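Local atomic coordinates of 3',5'-nucleoside bisphosphate phosphatase (Chromobacterium violaceum, PDB entry 2YB1), a protein that hydrolyses the 3'-phosphate of nucleoside 3',5'-bisphosphates in a manganese-dependent reaction, releasing nucleoside 5'-phosphate and orthophosphate. Residues A[98-102]-A[166-170]. Sequence-based numbering, arbitrary orientation.
With AMP (adenosine monophosphate), chain E.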
ATOM      1  N   GLY A  98       3.403  17.459  -2.370  1.00 19.86           N
ATOM      2  CA  GLY A  98       4.831  17.700  -2.237  1.00 16.66           C
ATOM      3  C   GLY A  98       5.716  16.625  -2.852  1.00 11.35           C
ATOM      4  O   GLY A  98       6.939  16.683  -2.744  1.00  9.67           O
ATOM      5  N   ARG A  99       5.097  15.639  -3.488  1.00  7.90           N
ATOM      6  CA  ARG A  99       5.820  14.458  -3.959  1.00  9.77           C
ATOM      7  C   ARG A  99       6.873  14.789  -5.033  1.00  9.47           C
ATOM      8  O   ARG A  99       8.027  14.361  -4.936  1.00  8.71           O
ATOM      9  CB  ARG A  99       4.819  13.405  -4.467  1.00 12.28           C
ATOM     10  CG  ARG A  99       5.273  11.979  -4.303  1.00 13.55           C
ATOM     11  CD  ARG A  99       4.117  10.995  -4.462  1.00 11.56           C
ATOM     12  NE  ARG A  99       3.849  10.237  -3.236  1.00  9.04           N
ATOM     13  CZ  ARG A  99       4.710   9.400  -2.657  1.00  9.74           C
ATOM     14  NH1 ARG A  99       5.919   9.205  -3.181  1.00  5.94           N
ATOM     15  NH2 ARG A  99       4.362   8.754  -1.542  1.00 10.74           N
ATOM     16  N   LEU A 100       6.479  15.544  -6.059  1.00  6.16           N
ATOM     17  CA  LEU A 100       7.408  15.909  -7.133  1.00  6.24           C
ATOM     18  C   LEU A 100       8.592  16.738  -6.632  1.00  8.57           C
ATOM     19  O   LEU A 100       9.749  16.474  -6.988  1.00  8.49           O
ATOM     20  CB  LEU A 100       6.674  16.666  -8.252  1.00  6.44           C
ATOM     21  CG  LEU A 100       6.364  15.796  -9.471  1.00  8.18           C
ATOM     22  CD1 LEU A 100       5.377  16.490 -10.417  1.00  9.23           C
ATOM     23  CD2 LEU A 100       7.654  15.411 -10.195  1.00  8.09           C
ATOM     24  N   GLU A 101       8.288  17.751  -5.821  1.00  7.35           N
ATOM     25  CA  GLU A 101       9.306  18.595  -5.202  1.00  9.63           C
ATOM     26  C   GLU A 101      10.317  17.750  -4.404  1.00  7.44           C
ATOM     27  O   GLU A 101      11.529  17.901  -4.548  1.00  6.54           O
ATOM     28  CB  GLU A 101       8.610  19.615  -4.295  1.00 13.00           C
ATOM     29  CG  GLU A 101       9.507  20.414  -3.368  1.00 19.39           C
ATOM     30  CD  GLU A 101       8.696  21.313  -2.426  1.00 26.08           C
ATOM     31  OE1 GLU A 101       7.714  20.820  -1.809  1.00 27.33           O
ATOM     32  OE2 GLU A 101       9.048  22.509  -2.296  1.00 27.63           O
ATOM     33  N   ARG A 102       9.804  16.860  -3.560  1.00  4.87           N
ATOM     34  CA  ARG A 102      10.650  15.973  -2.773  1.00  5.39           C
ATOM     35  C   ARG A 102      11.546  15.120  -3.670  1.00  6.94           C
ATOM     36  O   ARG A 102      12.721  14.874  -3.353  1.00  5.78           O
ATOM     37  CB  ARG A 102       9.765  15.074  -1.913  1.00  2.22           C
ATOM     38  CG  ARG A 102      10.460  13.932  -1.165  1.00  3.60           C
ATOM     39  CD  ARG A 102       9.360  13.160  -0.411  1.00  6.55           C
ATOM     40  NE  ARG A 102       9.801  11.970   0.322  1.00  9.80           N
ATOM     41  CZ  ARG A 102       9.617  10.719  -0.096  1.00  9.21           C
ATOM     42  NH1 ARG A 102       9.016  10.479  -1.266  1.00  8.46           N
ATOM     43  NH2 ARG A 102      10.026   9.704   0.663  1.00  6.73           N
ATOM     44  N   VAL A 166      14.903  12.257   1.817  1.00  9.11           N
ATOM     45  CA  VAL A 166      14.468  13.596   2.180  1.00 10.78           C
ATOM     46  C   VAL A 166      13.271  13.417   3.109  1.00  9.65           C
ATOM     47  O   VAL A 166      12.256  12.863   2.710  1.00  8.38           O
ATOM     48  CB  VAL A 166      14.068  14.419   0.924  1.00  5.94           C
ATOM     49  CG1 VAL A 166      13.496  15.789   1.322  1.00  5.10           C
ATOM     50  CG2 VAL A 166      15.269  14.573  -0.028  1.00  5.49           C
ATOM     51  N   SER A 167      13.410  13.828   4.365  1.00 10.47           N
ATOM     52  CA  SER A 167      12.312  13.669   5.312  1.00 13.56           C
ATOM     53  C   SER A 167      11.112  14.444   4.805  1.00 10.70           C
ATOM     54  O   SER A 167      11.261  15.488   4.162  1.00 10.03           O
ATOM     55  CB  SER A 167      12.711  14.161   6.707  1.00 18.95           C
ATOM     56  OG  SER A 167      13.859  13.465   7.159  1.00 23.46           O
ATOM     57  N   HIS A 168       9.922  13.919   5.063  1.00  8.80           N
ATOM     58  CA  HIS A 168       8.714  14.552   4.559  1.00 10.04           C
ATOM     59  C   HIS A 168       7.555  14.225   5.477  1.00 10.18           C
ATOM     60  O   HIS A 168       7.456  13.104   5.969  1.00 11.06           O
ATOM     61  CB  HIS A 168       8.408  14.032   3.156  1.00 11.56           C
ATOM     62  CG  HIS A 168       7.351  14.812   2.448  1.00 11.91           C
ATOM     63  ND1 HIS A 168       7.567  16.085   1.969  1.00 13.76           N
ATOM     64  CD2 HIS A 168       6.067  14.508   2.147  1.00 12.42           C
ATOM     65  CE1 HIS A 168       6.464  16.530   1.395  1.00 14.37           C
ATOM     66  NE2 HIS A 168       5.537  15.594   1.491  1.00 12.72           N
ATOM     67  N   GLN A 169       6.669  15.189   5.692  1.00 10.27           N
ATOM     68  CA  GLN A 169       5.494  14.926   6.522  1.00 13.40           C
ATOM     69  C   GLN A 169       4.281  14.543   5.674  1.00 10.98           C
ATOM     70  O   GLN A 169       3.835  15.305   4.817  1.00 10.71           O
ATOM     71  CB  GLN A 169       5.172  16.106   7.446  1.00 18.94           C
ATOM     72  CG  GLN A 169       3.940  15.846   8.311  1.00 26.82           C
ATOM     73  CD  GLN A 169       3.802  16.800   9.485  1.00 32.67           C
ATOM     74  OE1 GLN A 169       2.984  17.724   9.458  1.00 33.66           O
ATOM     75  NE2 GLN A 169       4.588  16.565  10.533  1.00 34.46           N
ATOM     76  N   TRP A 170       3.774  13.339   5.906  1.00  7.92           N
ATOM     77  CA  TRP A 170       2.595  12.824   5.211  1.00  9.02           C
ATOM     78  C   TRP A 170       1.332  13.121   6.022  1.00 10.09           C
ATOM     79  O   TRP A 170       1.332  14.029   6.859  1.00 12.64           O
ATOM     80  CB  TRP A 170       2.747  11.331   4.900  1.00  8.81           C
ATOM     81  CG  TRP A 170       4.051  10.990   4.242  1.00  7.19           C
ATOM     82  CD1 TRP A 170       5.143  10.420   4.833  1.00  8.02           C
ATOM     83  CD2 TRP A 170       4.408  11.212   2.870  1.00  7.89           C
ATOM     84  NE1 TRP A 170       6.154  10.260   3.911  1.00  8.97           N
ATOM     85  CE2 TRP A 170       5.729  10.736   2.699  1.00  9.03           C
ATOM     86  CE3 TRP A 170       3.734  11.744   1.763  1.00  9.33           C
ATOM     87  CZ2 TRP A 170       6.392  10.777   1.464  1.00  8.45           C
ATOM     88  CZ3 TRP A 170       4.401  11.795   0.534  1.00  9.38           C
ATOM     89  CH2 TRP A 170       5.715  11.311   0.402  1.00  7.65           C
TER
HETATM   90  P   AMP E1292       7.845   6.928  -0.989  1.00 11.62           P
HETATM   91  O1P AMP E1292       8.630   7.179   0.282  1.00 10.81           O
HETATM   92  O2P AMP E1292       6.378   6.861  -0.624  1.00  9.68           O
HETATM   93  O3P AMP E1292       8.269   7.905  -2.057  1.00 11.82           O
HETATM   94  O5' AMP E1292       8.357   5.469  -1.376  1.00 12.93           O
HETATM   95  C5' AMP E1292       8.083   4.361  -0.537  1.00 12.61           C
HETATM   96  C4' AMP E1292       8.034   3.073  -1.316  1.00 11.74           C
HETATM   97  O4' AMP E1292       9.380   2.597  -1.544  1.00 11.81           O
HETATM   98  C3' AMP E1292       7.342   1.909  -0.618  1.00 11.92           C
HETATM   99  O3' AMP E1292       5.931   1.946  -0.768  1.00 13.75           O
HETATM  100  C2' AMP E1292       7.989   0.682  -1.254  1.00  9.66           C
HETATM  101  O2' AMP E1292       7.359   0.370  -2.490  1.00  9.93           O
HETATM  102  C1' AMP E1292       9.405   1.182  -1.545  1.00 11.04           C
HETATM  103  N9  AMP E1292      10.364   0.732  -0.520  1.00 13.87           N
HETATM  104  C8  AMP E1292      10.628   1.343   0.655  1.00 15.04           C
HETATM  105  N7  AMP E1292      11.558   0.635   1.358  1.00 16.54           N
HETATM  106  C5  AMP E1292      11.887  -0.451   0.630  1.00 17.39           C
HETATM  107  C6  AMP E1292      12.803  -1.607   0.775  1.00 19.36           C
HETATM  108  N6  AMP E1292      13.570  -1.753   1.880  1.00 20.41           N
HETATM  109  N1  AMP E1292      12.842  -2.510  -0.236  1.00 19.78           N
HETATM  110  C2  AMP E1292      12.083  -2.386  -1.343  1.00 19.65           C
HETATM  111  N3  AMP E1292      11.228  -1.363  -1.541  1.00 17.34           N
HETATM  112  C4  AMP E1292      11.095  -0.384  -0.607  1.00 15.57           C
HETATM  113  O   HOH W   1      10.239  10.976   3.214  1.00 17.59           O
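V166 opens segment 166-170, in the loop between helices 150-156 and 173-182, which meets the start of helix 99-112 at the AMP pocket of this PHP-family enzyme. Its CB packs 4.2 Å from R102 CG, and its carbonyl O accepts a hydrogen bond from water 1 (2.8 Å), which in turn accepts one from R102 NH2 (2.9 Å). H168 points toward the helix: R102 CD sits 4.3 Å from its ring centroid, 30° off the normal, an off-centre CH-pi contact. H168 CE1 lies 4.2 Å from G98 CA; an ideal CB there would clash at 2.8 Å. W170 reaches both arginines with its six-membered ring, CZ2 3.6 Å from R102 CZ and CH2 3.5 Å from R99 NH2, each atom over a guanidinium face; R102 CZ lies at the indole edge, so this is no face-to-face stack. AMP O3P lies at both guanidinium edges: R99 NH1 and R102 NH1 donate to it (2.9 and 2.8 Å), R99 NH2 to O2P and R102 NH2 to O1P (each 2.9 Å). R99 and R102 thus bind all three terminal phosphate oxygens, with R134 and T135 also bonded to AMP, consistent with the substrate's 5'-phosphate being held likewise, whatever the base.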